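Side-chain contact in interferon-activable protein 202 (Mus musculus, PDB 4L5R), which binds double-stranded DNA without sequence specificity and restrains the innate immune response by preventing activation of the AIM2 inflammasome: residues A[90-93]-A[94-97]. Sequence-based numbering, arbitrary orientation.
Sequences EAAP and NQMF. Unlike the reference sequence in segment 94-97: Met96 (reference Ile), Phe97 (reference Ile).
A tight turn of 3-10 type, Ala92 to Met96, follows strand 87-90 in the first HIN-200 domain, and in it Ala92 and Gln95 grip each other twice. The backbone N of Gln95 gives a hydrogen bond of 2.8 Å to Ala92 O, closing the first turn. One residue on, Met96 N reaches Pro93 O at 3.1 Å in a nearly straight bond (N-H...O 166°). Both donors stand above the planes of the carbonyls they bind, rather than on a lone pair. The second link between Ala92 and Gln95 comes from the side chain. With CG beside its backbone N (chi1 -77°) and the chain extended beyond it, Gln95 runs back along the turn, and its OE1 accepts the N-H of Ala92 at 3.1 Å, with the donor tilted modestly out of the plane of the side-chain amide. The same OE1 has a weak hydrogen bond to Thr69 OG1 of strand 67-76, so the amide oxygen also touches the barrel, if only weakly. The methyl of Ala92 touches two side-chain amide oxygens, its CB 3.4 Å from Asn94 OD1 and 3.5 Å from Gln95 OE1. Asn94 CG sits between its own N and carbonyl carbon (chi1 75°), which brings OD1 back to this methyl. Met96 carries its extended chain back past the two carbonyls of the turn, and its CE ends 3.7 Å from Ala91 O. Ala91 is buried against Phe67 and Thr69, while most of the turn is exposed, about 27 Å from the DNA at the nearest atoms. Two successive i to i+3 backbone bonds define a short 3-10 turn, here reinforced by a glutamine side-chain-to-backbone bond in the connection from the first OB fold toward helix 101-108.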
# COMPACT_ATOMS: atom_id res chain seq x y z
N GLU A 90 -10.07 -0.43 -19.93
CA GLU A 90 -11.28 0.14 -19.37
C GLU A 90 -12.38 -0.92 -19.45
O GLU A 90 -12.53 -1.61 -20.46
CB GLU A 90 -11.69 1.40 -20.12
CG GLU A 90 -13.13 1.83 -19.91
CD GLU A 90 -13.63 2.74 -21.04
OE1 GLU A 90 -12.80 3.10 -21.91
OE2 GLU A 90 -14.83 3.08 -21.06
N ALA A 91 -13.13 -1.05 -18.36
CA ALA A 91 -14.13 -2.11 -18.24
C ALA A 91 -15.35 -1.86 -19.12
O ALA A 91 -15.81 -0.73 -19.25
CB ALA A 91 -14.55 -2.29 -16.79
N ALA A 92 -15.85 -2.93 -19.70
CA ALA A 92 -17.10 -2.90 -20.46
C ALA A 92 -18.26 -2.72 -19.50
O ALA A 92 -18.23 -3.24 -18.38
CB ALA A 92 -17.26 -4.18 -21.23
N PRO A 93 -19.29 -1.98 -19.93
CA PRO A 93 -20.49 -1.76 -19.12
C PRO A 93 -21.03 -3.06 -18.50
O PRO A 93 -21.38 -3.07 -17.32
CB PRO A 93 -21.48 -1.19 -20.13
CG PRO A 93 -20.61 -0.41 -21.07
CD PRO A 93 -19.33 -1.21 -21.19
N ASN A 94 -21.08 -4.14 -19.28
CA ASN A 94 -21.63 -5.40 -18.79
C ASN A 94 -20.67 -6.14 -17.86
O ASN A 94 -20.90 -7.31 -17.53
CB ASN A 94 -22.04 -6.31 -19.96
CG ASN A 94 -20.84 -6.94 -20.66
OD1 ASN A 94 -19.72 -6.46 -20.56
ND2 ASN A 94 -21.09 -8.03 -21.38
N GLN A 95 -19.61 -5.46 -17.44
CA GLN A 95 -18.64 -6.02 -16.50
C GLN A 95 -18.62 -5.23 -15.20
O GLN A 95 -17.88 -5.55 -14.28
CB GLN A 95 -17.23 -6.03 -17.09
CG GLN A 95 -16.96 -7.14 -18.10
CD GLN A 95 -15.63 -6.95 -18.81
OE1 GLN A 95 -15.17 -5.82 -18.99
NE2 GLN A 95 -15.01 -8.05 -19.22
N MET A 96 -19.43 -4.18 -15.13
CA MET A 96 -19.45 -3.32 -13.96
C MET A 96 -20.41 -3.84 -12.90
O MET A 96 -21.27 -4.67 -13.18
CB MET A 96 -19.82 -1.89 -14.35
CG MET A 96 -18.74 -1.19 -15.17
SD MET A 96 -19.28 0.43 -15.72
CE MET A 96 -17.85 0.94 -16.68
N PHE A 97 -20.24 -3.35 -11.68
CA PHE A 97 -21.01 -3.84 -10.55
C PHE A 97 -21.03 -2.77 -9.48
O PHE A 97 -20.27 -1.80 -9.55
CB PHE A 97 -20.37 -5.11 -9.99
CG PHE A 97 -18.88 -5.00 -9.80
CD1 PHE A 97 -18.35 -4.49 -8.63
CD2 PHE A 97 -18.01 -5.39 -10.81
CE1 PHE A 97 -16.98 -4.37 -8.46
CE2 PHE A 97 -16.64 -5.28 -10.64
CZ PHE A 97 -16.13 -4.77 -9.47